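Local coordinates for proline dehydrogenase (Bradyrhizobium japonicum USDA 110, PDB 3HAZ), which probably oxidises proline to glutamate in two steps, using FAD in its proline dehydrogenase part and NAD in its aldehyde dehydrogenase part, at residues A[668-673]-A[678-683]; A[652-657]-A[721-726]; A[261-266]-A[275-280]. All blocks are in the same frame, centred on the assembly; numbering follows the deposited sequence.

Interaction 1: residues A[668-673]-A[678-683]; sequences GQVTAA and NSVVAK. With NAD (nicotinamide-adenine-dinucleotide), chain D.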
loop_
_atom_site.group_PDB
_atom_site.type_symbol
_atom_site.label_atom_id
_atom_site.label_comp_id
_atom_site.label_asym_id
_atom_site.label_seq_id
_atom_site.Cartn_x
_atom_site.Cartn_y
_atom_site.Cartn_z
ATOM N N GLY A 668 -26.001 8.863 30.513
ATOM C CA GLY A 668 -25.178 9.562 29.545
ATOM C C GLY A 668 -24.248 10.545 30.240
ATOM O O GLY A 668 -23.032 10.502 30.060
ATOM N N GLN A 669 -24.827 11.428 31.048
ATOM C CA GLN A 669 -24.054 12.445 31.751
ATOM C C GLN A 669 -23.070 11.814 32.728
ATOM O O GLN A 669 -21.924 12.240 32.824
ATOM C CB GLN A 669 -24.989 13.401 32.496
ATOM C CG GLN A 669 -25.957 14.131 31.578
ATOM C CD GLN A 669 -26.697 15.244 32.277
ATOM O OE1 GLN A 669 -26.833 16.336 31.735
ATOM N NE2 GLN A 669 -27.179 14.977 33.489
ATOM N N VAL A 670 -23.525 10.796 33.450
ATOM C CA VAL A 670 -22.709 10.174 34.487
ATOM C C VAL A 670 -21.503 9.422 33.918
ATOM O O VAL A 670 -20.373 9.631 34.363
ATOM C CB VAL A 670 -23.549 9.254 35.386
ATOM C CG1 VAL A 670 -22.643 8.405 36.276
ATOM C CG2 VAL A 670 -24.504 10.088 36.238
ATOM N N THR A 671 -21.745 8.573 32.919
ATOM C CA THR A 671 -20.680 7.784 32.308
ATOM C C THR A 671 -19.689 8.652 31.532
ATOM O O THR A 671 -18.515 8.318 31.438
ATOM C CB THR A 671 -21.227 6.676 31.379
ATOM O OG1 THR A 671 -22.012 7.262 30.330
ATOM C CG2 THR A 671 -22.075 5.676 32.163
ATOM N N ALA A 672 -20.155 9.767 30.982
ATOM C CA ALA A 672 -19.245 10.692 30.314
ATOM C C ALA A 672 -18.229 11.243 31.312
ATOM O O ALA A 672 -17.025 11.194 31.068
ATOM C CB ALA A 672 -20.008 11.823 29.670
ATOM N N ALA A 673 -18.730 11.775 32.426
ATOM C CA ALA A 673 -17.887 12.332 33.486
ATOM C C ALA A 673 -16.921 11.280 34.022
ATOM O O ALA A 673 -15.719 11.527 34.146
ATOM C CB ALA A 673 -18.759 12.886 34.616
ATOM N N ASN A 678 -13.292 11.657 36.039
ATOM C CA ASN A 678 -13.870 12.365 37.176
ATOM C C ASN A 678 -14.640 11.427 38.084
ATOM O O ASN A 678 -15.198 10.431 37.627
ATOM C CB ASN A 678 -14.843 13.430 36.685
ATOM C CG ASN A 678 -14.210 14.395 35.720
ATOM O OD1 ASN A 678 -13.491 15.302 36.130
ATOM N ND2 ASN A 678 -14.489 14.219 34.422
ATOM N N SER A 679 -14.682 11.746 39.374
ATOM C CA SER A 679 -15.665 11.117 40.243
ATOM C C SER A 679 -16.961 11.908 40.094
ATOM O O SER A 679 -16.952 13.043 39.601
ATOM C CB SER A 679 -15.188 11.083 41.700
ATOM O OG SER A 679 -14.946 12.386 42.191
ATOM N N VAL A 680 -18.078 11.314 40.492
ATOM C CA VAL A 680 -19.367 11.946 40.262
ATOM C C VAL A 680 -20.308 11.876 41.463
ATOM O O VAL A 680 -20.420 10.842 42.128
ATOM C CB VAL A 680 -20.071 11.322 39.035
ATOM C CG1 VAL A 680 -21.391 12.020 38.760
ATOM C CG2 VAL A 680 -19.164 11.391 37.816
ATOM N N VAL A 681 -20.963 12.997 41.744
ATOM C CA VAL A 681 -22.132 13.006 42.609
ATOM C C VAL A 681 -23.338 13.325 41.732
ATOM O O VAL A 681 -23.405 14.391 41.114
ATOM C CB VAL A 681 -22.007 14.032 43.757
ATOM C CG1 VAL A 681 -23.301 14.085 44.562
ATOM C CG2 VAL A 681 -20.827 13.675 44.664
ATOM N N ALA A 682 -24.275 12.387 41.661
ATOM C CA ALA A 682 -25.425 12.508 40.768
ATOM C C ALA A 682 -26.713 12.744 41.545
ATOM O O ALA A 682 -27.011 12.023 42.500
ATOM C CB ALA A 682 -25.557 11.249 39.914
ATOM N N LYS A 683 -27.475 13.757 41.138
ATOM C CA LYS A 683 -28.798 13.984 41.713
ATOM C C LYS A 683 -29.864 13.890 40.632
ATOM O O LYS A 683 -29.925 14.734 39.735
ATOM C CB LYS A 683 -28.894 15.340 42.421
ATOM C CG LYS A 683 -30.146 15.464 43.293
ATOM C CD LYS A 683 -30.696 16.876 43.319
ATOM C CE LYS A 683 -31.528 17.174 42.085
ATOM N NZ LYS A 683 -32.950 16.730 42.215
HETATM P PA NAD D . -35.928 21.271 35.776
HETATM O O1A NAD D . -35.133 22.675 35.480
HETATM O O2A NAD D . -37.256 21.561 36.342
HETATM O O5B NAD D . -35.015 20.401 36.869
HETATM C C5B NAD D . -34.236 19.308 36.400
HETATM C C4B NAD D . -33.172 18.896 37.430
HETATM O O4B NAD D . -32.487 20.016 38.109
HETATM C C3B NAD D . -33.711 18.050 38.656
HETATM O O3B NAD D . -33.070 16.867 39.023
HETATM C C2B NAD D . -33.966 19.147 39.685
HETATM O O2B NAD D . -34.398 18.808 40.984
HETATM C C1B NAD D . -32.753 19.952 39.508
HETATM N N9A NAD D . -32.919 21.307 40.053
HETATM C C8A NAD D . -34.075 22.003 40.202
HETATM N N7A NAD D . -33.752 23.274 40.762
HETATM C C5A NAD D . -32.352 23.325 40.948
HETATM C C6A NAD D . -31.515 24.313 41.454
HETATM N N6A NAD D . -32.079 25.575 41.905
HETATM N N1A NAD D . -30.175 24.102 41.524
HETATM C C2A NAD D . -29.642 22.899 41.092
HETATM N N3A NAD D . -30.465 21.925 40.594
HETATM C C4A NAD D . -31.824 22.140 40.523
HETATM O O3 NAD D . -36.049 20.354 34.375
HETATM P PN NAD D . -37.141 19.089 34.308
HETATM O O1N NAD D . -38.638 19.635 34.793
HETATM O O2N NAD D . -36.693 17.998 35.175
HETATM O O5D NAD D . -37.255 18.522 32.743
HETATM C C5D NAD D . -37.888 19.317 31.750
HETATM C C4D NAD D . -36.912 20.285 31.049
HETATM O O4D NAD D . -35.551 19.753 30.742
HETATM C C3D NAD D . -37.342 21.038 29.717
HETATM O O3D NAD D . -37.336 22.445 29.688
HETATM C C2D NAD D . -36.491 20.266 28.685
HETATM O O2D NAD D . -36.500 20.617 27.315
HETATM C C1D NAD D . -35.220 20.111 29.416
HETATM N N1N NAD D . -34.466 19.012 28.798
HETATM C C2N NAD D . -33.521 19.304 27.796
HETATM C C3N NAD D . -32.781 18.216 27.166
HETATM C C7N NAD D . -31.740 18.536 26.078
HETATM O O7N NAD D . -30.999 17.692 25.721
HETATM N N7N NAD D . -31.582 19.895 25.601
HETATM C C4N NAD D . -33.030 16.812 27.577
HETATM C C5N NAD D . -33.966 16.524 28.574
HETATM C C6N NAD D . -34.717 17.625 29.218
#
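In the beta-alpha-beta unit made of strand 641-656, helix 664-675 and strand 679-683, V670 and A673 on the helix pack against V680 and A682 on the last strand, and N678 ties the helix end to the strand start. The two short axes run nearly antiparallel, at 160°. CB of A673 rests on CG2 of V680 at 3.6 Å. One turn back, CG2 of V670 meets CB of A682 at 4.0 Å. The polar part centres on the carbonyl oxygen of A673, which accepts two hydrogen bonds from one residue. N678 gives it the backbone N at 3.1 Å and the side-chain ND2 at 3.0 Å. CG of N678 stands beside its own backbone N (chi1 -56°), which brings ND2 round to the oxygen already bonded by the backbone N. The oxygen lies close to the amide plane of the side chain, and the bond is fairly straight, with an N-H...O angle of 154°. The other end of the amide is also held, since OD1 accepts from R650 N and G651 N and ND2 also reaches F977 O. A leucine here would probably leave the A673 carbonyl with one donor instead of two and the backbone N-H groups of R650 and G651 without their shared acceptor. At the far end of the strand, K683 NZ bonds NAD O2B at 2.8 Å and O3B weakly. This helix-on-strand packing, with the cofactor at the C-terminal strand end, is typical of the Rossmann-like NAD-binding domain of aldehyde dehydrogenases.

Interaction 2: residues A[652-657]-A[721-726]; sequences VFVAIS and ALTAHP. With NAD (nicotinamide-adenine-dinucleotide), chain D.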
loop_
_atom_site.group_PDB
_atom_site.type_symbol
_atom_site.label_atom_id
_atom_site.label_comp_id
_atom_site.label_asym_id
_atom_site.label_seq_id
_atom_site.Cartn_x
_atom_site.Cartn_y
_atom_site.Cartn_z
ATOM N N VAL A 652 -14.366 16.408 40.956
ATOM C CA VAL A 652 -15.708 15.906 41.217
ATOM C C VAL A 652 -16.738 16.608 40.345
ATOM O O VAL A 652 -16.922 17.820 40.439
ATOM C CB VAL A 652 -16.145 16.129 42.681
ATOM C CG1 VAL A 652 -17.606 15.743 42.843
ATOM C CG2 VAL A 652 -15.270 15.339 43.641
ATOM N N PHE A 653 -17.421 15.844 39.504
ATOM C CA PHE A 653 -18.527 16.406 38.745
ATOM C C PHE A 653 -19.843 16.182 39.460
ATOM O O PHE A 653 -20.093 15.110 40.022
ATOM C CB PHE A 653 -18.590 15.820 37.333
ATOM C CG PHE A 653 -18.075 16.749 36.270
ATOM C CD1 PHE A 653 -18.955 17.539 35.538
ATOM C CD2 PHE A 653 -16.721 16.837 36.000
ATOM C CE1 PHE A 653 -18.485 18.398 34.556
ATOM C CE2 PHE A 653 -16.244 17.691 35.013
ATOM C CZ PHE A 653 -17.129 18.469 34.290
ATOM N N VAL A 654 -20.666 17.221 39.451
ATOM C CA VAL A 654 -22.055 17.126 39.873
ATOM C C VAL A 654 -22.908 16.903 38.629
ATOM O O VAL A 654 -22.855 17.694 37.691
ATOM C CB VAL A 654 -22.496 18.420 40.578
ATOM C CG1 VAL A 654 -23.987 18.392 40.902
ATOM C CG2 VAL A 654 -21.664 18.639 41.831
ATOM N N ALA A 655 -23.666 15.809 38.610
ATOM C CA ALA A 655 -24.555 15.507 37.496
ATOM C C ALA A 655 -26.007 15.660 37.926
ATOM O O ALA A 655 -26.448 15.030 38.889
ATOM C CB ALA A 655 -24.304 14.104 36.971
ATOM N N ILE A 656 -26.744 16.504 37.213
ATOM C CA ILE A 656 -28.143 16.759 37.530
ATOM C C ILE A 656 -28.997 16.447 36.303
ATOM O O ILE A 656 -28.759 16.986 35.228
ATOM C CB ILE A 656 -28.355 18.221 37.961
ATOM C CG1 ILE A 656 -27.600 18.511 39.262
ATOM C CG2 ILE A 656 -29.833 18.520 38.110
ATOM C CD1 ILE A 656 -27.540 19.976 39.618
ATOM N N SER A 657 -29.989 15.579 36.473
ATOM C CA SER A 657 -30.743 15.047 35.345
ATOM C C SER A 657 -32.252 15.262 35.489
ATOM O O SER A 657 -32.744 15.452 36.602
ATOM C CB SER A 657 -30.442 13.554 35.192
ATOM O OG SER A 657 -30.629 12.877 36.423
ATOM N N ALA A 721 -27.460 22.698 46.810
ATOM C CA ALA A 721 -26.382 22.462 47.760
ATOM C C ALA A 721 -25.164 21.850 47.065
ATOM O O ALA A 721 -24.023 22.215 47.353
ATOM C CB ALA A 721 -26.860 21.567 48.889
ATOM N N LEU A 722 -25.412 20.919 46.148
ATOM C CA LEU A 722 -24.335 20.278 45.407
ATOM C C LEU A 722 -23.593 21.278 44.527
ATOM O O LEU A 722 -22.371 21.328 44.547
ATOM C CB LEU A 722 -24.871 19.129 44.544
ATOM C CG LEU A 722 -25.502 17.950 45.286
ATOM C CD1 LEU A 722 -25.918 16.853 44.315
ATOM C CD2 LEU A 722 -24.552 17.404 46.333
ATOM N N THR A 723 -24.332 22.072 43.757
ATOM C CA THR A 723 -23.709 23.018 42.830
ATOM C C THR A 723 -22.992 24.160 43.545
ATOM O O THR A 723 -22.097 24.788 42.986
ATOM C CB THR A 723 -24.726 23.605 41.820
ATOM O OG1 THR A 723 -25.752 24.320 42.519
ATOM C CG2 THR A 723 -25.359 22.494 40.991
ATOM N N ALA A 724 -23.385 24.430 44.784
ATOM C CA ALA A 724 -22.788 25.524 45.534
ATOM C C ALA A 724 -21.521 25.087 46.269
ATOM O O ALA A 724 -20.723 25.922 46.687
ATOM C CB ALA A 724 -23.803 26.127 46.503
ATOM N N HIS A 725 -21.333 23.779 46.417
ATOM C CA HIS A 725 -20.168 23.250 47.123
ATOM C C HIS A 725 -18.853 23.731 46.506
ATOM O O HIS A 725 -18.639 23.590 45.304
ATOM C CB HIS A 725 -20.201 21.722 47.151
ATOM C CG HIS A 725 -19.326 21.121 48.207
ATOM N ND1 HIS A 725 -17.950 21.140 48.133
ATOM C CD2 HIS A 725 -19.633 20.487 49.363
ATOM C CE1 HIS A 725 -17.445 20.542 49.197
ATOM N NE2 HIS A 725 -18.445 20.136 49.960
ATOM N N PRO A 726 -17.963 24.296 47.337
ATOM C CA PRO A 726 -16.695 24.886 46.882
ATOM C C PRO A 726 -15.710 23.901 46.244
ATOM O O PRO A 726 -14.825 24.335 45.500
ATOM C CB PRO A 726 -16.094 25.449 48.185
ATOM C CG PRO A 726 -16.773 24.667 49.276
ATOM C CD PRO A 726 -18.178 24.547 48.772
HETATM P PA NAD D . -35.928 21.271 35.776
HETATM O O1A NAD D . -35.133 22.675 35.480
HETATM O O2A NAD D . -37.256 21.561 36.342
HETATM O O5B NAD D . -35.015 20.401 36.869
HETATM C C5B NAD D . -34.236 19.308 36.400
HETATM C C4B NAD D . -33.172 18.896 37.430
HETATM O O4B NAD D . -32.487 20.016 38.109
HETATM C C3B NAD D . -33.711 18.050 38.656
HETATM O O3B NAD D . -33.070 16.867 39.023
HETATM C C2B NAD D . -33.966 19.147 39.685
HETATM O O2B NAD D . -34.398 18.808 40.984
HETATM C C1B NAD D . -32.753 19.952 39.508
HETATM N N9A NAD D . -32.919 21.307 40.053
HETATM C C8A NAD D . -34.075 22.003 40.202
HETATM N N7A NAD D . -33.752 23.274 40.762
HETATM C C5A NAD D . -32.352 23.325 40.948
HETATM C C6A NAD D . -31.515 24.313 41.454
HETATM N N6A NAD D . -32.079 25.575 41.905
HETATM N N1A NAD D . -30.175 24.102 41.524
HETATM C C2A NAD D . -29.642 22.899 41.092
HETATM N N3A NAD D . -30.465 21.925 40.594
HETATM C C4A NAD D . -31.824 22.140 40.523
HETATM O O3 NAD D . -36.049 20.354 34.375
HETATM P PN NAD D . -37.141 19.089 34.308
HETATM O O1N NAD D . -38.638 19.635 34.793
HETATM O O2N NAD D . -36.693 17.998 35.175
HETATM O O5D NAD D . -37.255 18.522 32.743
HETATM C C5D NAD D . -37.888 19.317 31.750
HETATM C C4D NAD D . -36.912 20.285 31.049
HETATM O O4D NAD D . -35.551 19.753 30.742
HETATM C C3D NAD D . -37.342 21.038 29.717
HETATM O O3D NAD D . -37.336 22.445 29.688
HETATM C C2D NAD D . -36.491 20.266 28.685
HETATM O O2D NAD D . -36.500 20.617 27.315
HETATM C C1D NAD D . -35.220 20.111 29.416
HETATM N N1N NAD D . -34.466 19.012 28.798
HETATM C C2N NAD D . -33.521 19.304 27.796
HETATM C C3N NAD D . -32.781 18.216 27.166
HETATM C C7N NAD D . -31.740 18.536 26.078
HETATM O O7N NAD D . -30.999 17.692 25.721
HETATM N N7N NAD D . -31.582 19.895 25.601
HETATM C C4N NAD D . -33.030 16.812 27.577
HETATM C C5N NAD D . -33.966 16.524 28.574
HETATM C C6N NAD D . -34.717 17.625 29.218
#
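V654 and L722 cross obliquely where strand 652-656 faces the last turn of helix 716-724. In both residues CB is directed at the other segment. V654 carries its CG1 anti to the backbone N (chi1 174°), and this methyl meets CB of L722 at 3.8 Å, near the root of the leucine and not at its tip. The end of L722 lies against V681 and K683 of the next strand. The second methyl of V654, CG2, lies 3.9 Å from the carbonyl oxygen of L722. Two residues along the strand, I656 meets T723 at about a right angle. Its terminal CD1 touches CG2 of T723 at 3.6 Å. The threonine turns its methyl to the isoleucine and its hydroxyl back to its own helix, where OG1 is hydrogen-bonded to A720 O. The layer belongs to the Rossmann-like fold of the aldehyde dehydrogenase part: the helix packs on a sheet in which strand 641-656 lies between strands 679-683 and 730-734. The contact reaches the cofactor through the strand end. CD1 of I656 also lies 3.6 Å from N3A of the NAD adenine, so one methyl is shared by the helix and the base. Just beyond, the carbonyl oxygen of S657 accepts a hydrogen bond from O3B of the adenosine ribose at 2.8 Å. I656 O accepts a hydrogen bond from NE2 of Q669 on helix 664-675.

Interaction 3: residues A[261-266]-A[275-280]; sequences PQLLDL and LNFTVD. With FAD (flavin-adenine dinucleotide), chain C.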
loop_
_atom_site.group_PDB
_atom_site.type_symbol
_atom_site.label_atom_id
_atom_site.label_comp_id
_atom_site.label_asym_id
_atom_site.label_seq_id
_atom_site.Cartn_x
_atom_site.Cartn_y
_atom_site.Cartn_z
ATOM N N PRO A 261 -64.864 -6.154 8.956
ATOM C CA PRO A 261 -66.177 -5.955 8.330
ATOM C C PRO A 261 -66.071 -5.076 7.093
ATOM O O PRO A 261 -66.831 -5.257 6.143
ATOM C CB PRO A 261 -66.992 -5.239 9.421
ATOM C CG PRO A 261 -66.264 -5.526 10.707
ATOM C CD PRO A 261 -64.819 -5.645 10.338
ATOM N N GLN A 262 -65.138 -4.130 7.108
ATOM C CA GLN A 262 -64.927 -3.262 5.959
ATOM C C GLN A 262 -64.432 -4.055 4.750
ATOM O O GLN A 262 -64.982 -3.934 3.655
ATOM C CB GLN A 262 -63.932 -2.149 6.307
ATOM C CG GLN A 262 -64.225 -1.443 7.620
ATOM C CD GLN A 262 -65.317 -0.400 7.513
ATOM O OE1 GLN A 262 -66.154 -0.434 6.606
ATOM N NE2 GLN A 262 -65.319 0.540 8.454
ATOM N N LEU A 263 -63.391 -4.860 4.952
ATOM C CA LEU A 263 -62.823 -5.673 3.879
ATOM C C LEU A 263 -63.838 -6.694 3.390
ATOM O O LEU A 263 -63.875 -7.028 2.209
ATOM C CB LEU A 263 -61.560 -6.407 4.348
ATOM C CG LEU A 263 -60.758 -7.094 3.232
ATOM C CD1 LEU A 263 -60.169 -6.064 2.269
ATOM C CD2 LEU A 263 -59.657 -7.998 3.782
ATOM N N LEU A 264 -64.652 -7.198 4.312
ATOM C CA LEU A 264 -65.701 -8.147 3.955
ATOM C C LEU A 264 -66.740 -7.501 3.034
ATOM O O LEU A 264 -67.130 -8.080 2.026
ATOM C CB LEU A 264 -66.379 -8.704 5.212
ATOM C CG LEU A 264 -67.516 -9.690 4.946
ATOM C CD1 LEU A 264 -67.061 -10.806 4.022
ATOM C CD2 LEU A 264 -68.066 -10.259 6.249
ATOM N N ASP A 265 -67.180 -6.298 3.392
ATOM C CA ASP A 265 -68.148 -5.555 2.589
ATOM C C ASP A 265 -67.638 -5.381 1.161
ATOM O O ASP A 265 -68.366 -5.617 0.192
ATOM C CB ASP A 265 -68.424 -4.192 3.235
ATOM C CG ASP A 265 -69.572 -3.438 2.573
ATOM O OD1 ASP A 265 -69.988 -3.800 1.453
ATOM O OD2 ASP A 265 -70.061 -2.469 3.182
ATOM N N LEU A 266 -66.379 -4.979 1.031
ATOM C CA LEU A 266 -65.783 -4.806 -0.289
ATOM C C LEU A 266 -65.674 -6.130 -1.065
ATOM O O LEU A 266 -65.965 -6.174 -2.252
ATOM C CB LEU A 266 -64.428 -4.109 -0.189
ATOM C CG LEU A 266 -64.419 -2.634 0.243
ATOM C CD1 LEU A 266 -62.981 -2.103 0.341
ATOM C CD2 LEU A 266 -65.252 -1.760 -0.699
ATOM N N LEU A 275 -65.717 -10.778 -9.500
ATOM C CA LEU A 275 -64.424 -10.195 -9.849
ATOM C C LEU A 275 -63.264 -10.881 -9.129
ATOM O O LEU A 275 -63.458 -11.578 -8.141
ATOM C CB LEU A 275 -64.406 -8.696 -9.513
ATOM C CG LEU A 275 -65.464 -7.792 -10.163
ATOM C CD1 LEU A 275 -65.306 -6.366 -9.636
ATOM C CD2 LEU A 275 -65.372 -7.828 -11.691
ATOM N N ASN A 276 -62.061 -10.682 -9.648
ATOM C CA ASN A 276 -60.848 -11.003 -8.918
ATOM C C ASN A 276 -60.623 -9.882 -7.892
ATOM O O ASN A 276 -60.628 -8.700 -8.242
ATOM C CB ASN A 276 -59.674 -11.096 -9.898
ATOM C CG ASN A 276 -58.347 -11.459 -9.213
ATOM O OD1 ASN A 276 -57.275 -11.109 -9.705
ATOM N ND2 ASN A 276 -58.421 -12.157 -8.083
ATOM N N PHE A 277 -60.441 -10.253 -6.630
ATOM C CA PHE A 277 -60.282 -9.290 -5.544
ATOM C C PHE A 277 -58.978 -9.588 -4.791
ATOM O O PHE A 277 -58.880 -10.596 -4.094
ATOM C CB PHE A 277 -61.496 -9.388 -4.608
ATOM C CG PHE A 277 -61.514 -8.364 -3.510
ATOM C CD1 PHE A 277 -62.058 -7.102 -3.725
ATOM C CD2 PHE A 277 -61.010 -8.669 -2.258
ATOM C CE1 PHE A 277 -62.080 -6.156 -2.714
ATOM C CE2 PHE A 277 -61.031 -7.727 -1.231
ATOM C CZ PHE A 277 -61.565 -6.470 -1.459
ATOM N N THR A 278 -57.980 -8.717 -4.935
ATOM C CA THR A 278 -56.645 -9.004 -4.410
ATOM C C THR A 278 -56.223 -8.031 -3.315
ATOM O O THR A 278 -56.219 -6.817 -3.523
ATOM C CB THR A 278 -55.569 -8.979 -5.530
ATOM O OG1 THR A 278 -56.028 -9.727 -6.660
ATOM C CG2 THR A 278 -54.253 -9.581 -5.032
ATOM N N VAL A 279 -55.882 -8.573 -2.148
ATOM C CA VAL A 279 -55.290 -7.785 -1.067
ATOM C C VAL A 279 -53.774 -7.659 -1.260
ATOM O O VAL A 279 -53.039 -8.651 -1.205
ATOM C CB VAL A 279 -55.591 -8.400 0.323
ATOM C CG1 VAL A 279 -55.027 -7.514 1.444
ATOM C CG2 VAL A 279 -57.103 -8.610 0.503
ATOM N N ASP A 280 -53.310 -6.437 -1.500
ATOM C CA ASP A 280 -51.887 -6.201 -1.746
ATOM C C ASP A 280 -51.062 -6.561 -0.517
ATOM O O ASP A 280 -51.574 -6.585 0.610
ATOM C CB ASP A 280 -51.638 -4.734 -2.111
ATOM C CG ASP A 280 -52.104 -4.383 -3.523
ATOM O OD1 ASP A 280 -52.398 -5.303 -4.324
ATOM O OD2 ASP A 280 -52.164 -3.173 -3.835
HETATM P PA FAD C . -36.785 -7.377 -11.316
HETATM O O1A FAD C . -35.818 -6.217 -11.941
HETATM O O2A FAD C . -36.459 -8.711 -11.817
HETATM O O5B FAD C . -36.607 -7.384 -9.700
HETATM C C5B FAD C . -36.752 -6.171 -9.019
HETATM C C4B FAD C . -36.849 -6.434 -7.510
HETATM O O4B FAD C . -35.948 -7.489 -6.866
HETATM C C3B FAD C . -37.360 -5.574 -6.521
HETATM O O3B FAD C . -38.578 -4.896 -6.773
HETATM C C2B FAD C . -37.128 -6.321 -5.232
HETATM O O2B FAD C . -38.246 -6.968 -4.654
HETATM C C1B FAD C . -35.946 -7.186 -5.487
HETATM N N9A FAD C . -34.632 -6.660 -5.164
HETATM C C8A FAD C . -33.973 -5.574 -5.730
HETATM N N7A FAD C . -32.740 -5.485 -5.144
HETATM C C5A FAD C . -32.637 -6.538 -4.205
HETATM C C6A FAD C . -31.539 -6.954 -3.264
HETATM N N6A FAD C . -30.287 -6.209 -3.208
HETATM N N1A FAD C . -31.696 -8.001 -2.483
HETATM C C2A FAD C . -32.890 -8.746 -2.524
HETATM N N3A FAD C . -33.946 -8.344 -3.426
HETATM C C4A FAD C . -33.780 -7.253 -4.240
HETATM N N1 FAD C . -44.978 -5.710 -4.461
HETATM C C2 FAD C . -45.356 -5.718 -3.140
HETATM O O2 FAD C . -44.397 -5.605 -2.158
HETATM N N3 FAD C . -46.749 -5.797 -2.796
HETATM C C4 FAD C . -47.698 -5.867 -3.776
HETATM O O4 FAD C . -49.050 -6.012 -3.439
HETATM C C4X FAD C . -47.304 -5.865 -5.159
HETATM N N5 FAD C . -48.331 -5.950 -6.244
HETATM C C5X FAD C . -47.924 -5.939 -7.600
HETATM C C6 FAD C . -48.936 -6.015 -8.664
HETATM C C7 FAD C . -48.527 -6.009 -10.018
HETATM C C7M FAD C . -49.584 -6.065 -11.109
HETATM C C8 FAD C . -47.088 -5.934 -10.365
HETATM C C8M FAD C . -46.615 -5.920 -11.828
HETATM C C9 FAD C . -46.124 -5.862 -9.345
HETATM C C9A FAD C . -46.543 -5.858 -7.931
HETATM N N10 FAD C . -45.544 -5.782 -6.862
HETATM C C10 FAD C . -45.968 -5.792 -5.481
HETATM C "C1'" FAD C . -44.074 -5.871 -7.138
HETATM C "C2'" FAD C . -43.328 -4.525 -7.322
HETATM O "O2'" FAD C . -44.263 -3.475 -7.548
HETATM C "C3'" FAD C . -42.303 -4.672 -8.458
HETATM O "O3'" FAD C . -42.961 -4.610 -9.719
HETATM C "C4'" FAD C . -41.487 -6.012 -8.377
HETATM O "O4'" FAD C . -40.958 -6.360 -7.144
HETATM C "C5'" FAD C . -40.431 -6.119 -9.509
HETATM O "O5'" FAD C . -40.081 -7.460 -9.813
HETATM P P FAD C . -39.633 -7.802 -11.373
HETATM O O1P FAD C . -39.398 -9.445 -11.535
HETATM O O2P FAD C . -40.650 -7.294 -12.301
HETATM O O3P FAD C . -38.298 -6.912 -11.678
#
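F277 and L263 both carry CG anti to the backbone N, with chi1 -175° and -170°, and these extended starts bring the phenyl ring of the strand up to the leucine methyls of the helix. CB of F277 points at the helix. L263 sets off to one side, but its branched end swings in. The two chains meet at a slant. CD1 of L263 comes to the edge of the ring, near its plane, and is 4.0 Å from CE2 and equally close to CZ. The leucine therefore abuts the rim of the phenyl group and does not lie over a face. Its other methyl, CD2, reaches CG2 of V279 at a looser 4.2 Å. L266, almost one turn further on, touches the ring with the root of its side chain, where CB lies 3.9 Å from F277 CZ. The carbonyl oxygen of L266 is also close to the ring, 3.9 Å from CE1, in an oblique approach. No hydrogen bond joins the segments, so the contact is apolar packing. The strand continues to D280, whose CB lies 3.2 Å from O4 of FAD and whose carboxylate forms salt bridges with K239 and R341. Helix 252-272 and strand 276-279 are consecutive elements of the TIM-type barrel of the proline dehydrogenase part, and their short axes run at 155°. The strand lies between the parallel strands 235-238 and 309-314. Outside it, L263 and V279 also meet helices 240-243 and 287-298, and L266 turns to F211 and Y214 of helix 204-223.

Interactions 1 and 2 are neighbours in the NAD-binding domain, with centres 10 Å apart. They share one sheet, where strands 679-683 and 641-656 run side by side. A probable hydrogen bond from K683 N to A655 O, at 2.8 Å, joins them near the cofactor end. Both reach the adenosine half of the same NAD, interaction 1 at the ribose hydroxyls and interaction 2 at the ribose and the adenine. Interaction 3 belongs to the other catalytic part, and only the end of its strand segment, at D280, reaches the FAD. Its centre is 58 Å from that of interaction 1 and 64 Å from that of interaction 2, and its nearest atoms stay about 42 and 45 Å away.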